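Local coordinates for hypothetical membrane protein (Corynebacterium glutamicum, PDB 6JSA) that binds heme through the C-terminal domain of HtaA and probably passes it along the corynebacterial heme-uptake machinery, at residues S30-G35 with S66-G71. Residues are numbered along the deposited sequence; the frame is centred on the assembly and turned at random.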
loop_
_atom_site.group_PDB
_atom_site.type_symbol
_atom_site.label_atom_id
_atom_site.label_comp_id
_atom_site.label_asym_id
_atom_site.label_seq_id
_atom_site.Cartn_x
_atom_site.Cartn_y
_atom_site.Cartn_z
ATOM N N SER A 30 -7.963 16.405 1.147
ATOM C CA SER A 30 -6.555 16.467 0.776
ATOM C C SER A 30 -5.862 15.290 1.448
ATOM O O SER A 30 -6.494 14.467 2.116
ATOM C CB SER A 30 -5.940 17.786 1.236
ATOM O OG SER A 30 -6.044 17.897 2.642
ATOM N N TRP A 31 -4.554 15.217 1.273
ATOM C CA TRP A 31 -3.752 14.280 2.040
ATOM C C TRP A 31 -2.460 14.963 2.439
ATOM O O TRP A 31 -2.041 15.951 1.828
ATOM C CB TRP A 31 -3.448 12.991 1.280
ATOM C CG TRP A 31 -2.722 13.182 -0.010
ATOM C CD1 TRP A 31 -1.400 13.497 -0.173
ATOM C CD2 TRP A 31 -3.262 13.022 -1.327
ATOM N NE1 TRP A 31 -1.096 13.562 -1.507
ATOM C CE2 TRP A 31 -2.218 13.275 -2.239
ATOM C CE3 TRP A 31 -4.537 12.705 -1.822
ATOM C CZ2 TRP A 31 -2.400 13.210 -3.617
ATOM C CZ3 TRP A 31 -4.716 12.637 -3.193
ATOM C CH2 TRP A 31 -3.652 12.886 -4.075
ATOM N N THR A 32 -1.852 14.447 3.497
ATOM C CA THR A 32 -0.498 14.826 3.858
ATOM C C THR A 32 0.364 13.576 3.937
ATOM O O THR A 32 -0.127 12.462 4.153
ATOM C CB THR A 32 -0.434 15.634 5.166
ATOM O OG1 THR A 32 -0.824 14.804 6.264
ATOM C CG2 THR A 32 -1.336 16.861 5.087
ATOM N N LEU A 33 1.660 13.789 3.741
ATOM C CA LEU A 33 2.647 12.730 3.594
ATOM C C LEU A 33 3.755 12.935 4.605
ATOM O O LEU A 33 4.214 14.061 4.824
ATOM C CB LEU A 33 3.258 12.768 2.194
ATOM C CG LEU A 33 2.238 12.629 1.063
ATOM C CD1 LEU A 33 2.932 12.678 -0.293
ATOM C CD2 LEU A 33 1.406 11.342 1.202
ATOM N N ASN A 34 4.205 11.834 5.192
ATOM C CA ASN A 34 5.284 11.861 6.175
ATOM C C ASN A 34 6.207 10.709 5.795
ATOM O O ASN A 34 5.896 9.544 6.054
ATOM C CB ASN A 34 4.725 11.707 7.584
ATOM C CG ASN A 34 5.650 12.251 8.647
ATOM O OD1 ASN A 34 6.183 13.356 8.520
ATOM N ND2 ASN A 34 5.847 11.482 9.704
ATOM N N GLY A 35 7.329 11.032 5.162
ATOM C CA GLY A 35 8.238 9.992 4.733
ATOM C C GLY A 35 7.826 9.298 3.461
ATOM O O GLY A 35 8.338 8.213 3.177
ATOM N N SER A 66 3.978 7.430 6.149
ATOM C CA SER A 66 2.528 7.416 6.260
ATOM C C SER A 66 1.879 8.392 5.288
ATOM O O SER A 66 2.457 9.418 4.909
ATOM C CB SER A 66 2.078 7.728 7.685
ATOM O OG SER A 66 2.567 8.979 8.099
ATOM N N ILE A 67 0.654 8.040 4.903
ATOM C CA ILE A 67 -0.256 8.885 4.144
ATOM C C ILE A 67 -1.456 9.155 5.035
ATOM O O ILE A 67 -1.990 8.225 5.651
ATOM C CB ILE A 67 -0.730 8.174 2.865
ATOM C CG1 ILE A 67 0.456 7.669 2.040
ATOM C CG2 ILE A 67 -1.651 9.099 2.067
ATOM C CD1 ILE A 67 0.049 6.635 1.032
ATOM N N HIS A 68 -1.901 10.410 5.080
ATOM C CA HIS A 68 -3.030 10.810 5.917
ATOM C C HIS A 68 -4.055 11.511 5.030
ATOM O O HIS A 68 -3.862 12.668 4.639
ATOM C CB HIS A 68 -2.555 11.721 7.043
ATOM C CG HIS A 68 -3.572 11.930 8.119
ATOM N ND1 HIS A 68 -3.288 12.602 9.288
ATOM C CD2 HIS A 68 -4.872 11.555 8.208
ATOM C CE1 HIS A 68 -4.367 12.633 10.049
ATOM N NE2 HIS A 68 -5.342 12.004 9.417
ATOM N N PHE A 69 -5.145 10.810 4.707
ATOM C CA PHE A 69 -6.239 11.375 3.919
ATOM C C PHE A 69 -7.252 12.029 4.849
ATOM O O PHE A 69 -7.580 11.482 5.903
ATOM C CB PHE A 69 -6.971 10.271 3.156
ATOM C CG PHE A 69 -6.139 9.554 2.125
ATOM C CD1 PHE A 69 -5.914 10.116 0.878
ATOM C CD2 PHE A 69 -5.626 8.289 2.389
ATOM C CE1 PHE A 69 -5.185 9.446 -0.082
ATOM C CE2 PHE A 69 -4.889 7.616 1.432
ATOM C CZ PHE A 69 -4.669 8.193 0.197
ATOM N N THR A 70 -7.774 13.186 4.439
ATOM C CA THR A 70 -8.859 13.835 5.169
ATOM C C THR A 70 -9.897 14.353 4.187
ATOM O O THR A 70 -9.606 14.600 3.014
ATOM C CB THR A 70 -8.357 14.993 6.037
ATOM O OG1 THR A 70 -7.677 15.943 5.212
ATOM C CG2 THR A 70 -7.423 14.491 7.125
ATOM N N GLY A 71 -11.118 14.516 4.686
ATOM C CA GLY A 71 -12.210 15.018 3.867
ATOM C C GLY A 71 -13.435 15.233 4.728
ATOM O O GLY A 71 -13.476 14.837 5.898
HETATM O O HOH W 1 -4.941 15.673 4.954
HETATM O O HOH W 2 -1.368 15.239 9.137
#
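Ser30, Thr32 and Asn34 pair with Thr70, His68 and Ser66 as the hydrogen-bonded sites of an antiparallel strand pair, each site closed by two reciprocal N-H...O=C bonds. The segment axes run 162° apart in direction. At the non-hydrogen-bonded Trp31–Phe69 pair the backbones draw in to 4.3 Å between CA atoms, and Trp31 CA sits only 3.1 Å from His68 O in a CA-H...O contact. Trp31, Leu33, Ile67 and Phe69 share one face. With CG placed between its own N and carbonyl carbon (chi1 59°), the Trp31 indole stands beside the Phe69 ring; Trp31 CE3 comes 3.8 Å from Phe69 CE1, near the plane of the phenyl ring, and the two ring planes are steeply inclined. Ile67 CG2 lies over a face of Phe69, offset toward the rim, while Leu33 CD2 rests at 3.9 Å from both Ile67 CG1 and CG2.

In this antiparallel beta fold of the HtaA family, strand 76-88 flanks 66-71 on the side away from 30-34. Helix 16-23, which carries the heme-iron ligand Tyr21, packs on the aromatic face: Phe18 meets Phe69 edge-to-face, and the Phe69 side chain lies about 7 Å from the bound heme.

The opposite face, carrying Ser30, Thr32, Asn34, Ser66, His68 and Thr70, is polar. One water lies 2.8 Å from Thr70 OG1 and donates to His68 O; in the modelled His68 conformer another bridges Thr32 OG1 and His68 ND1, and NE2 is hydrogen-bonded to Asp77 OD1.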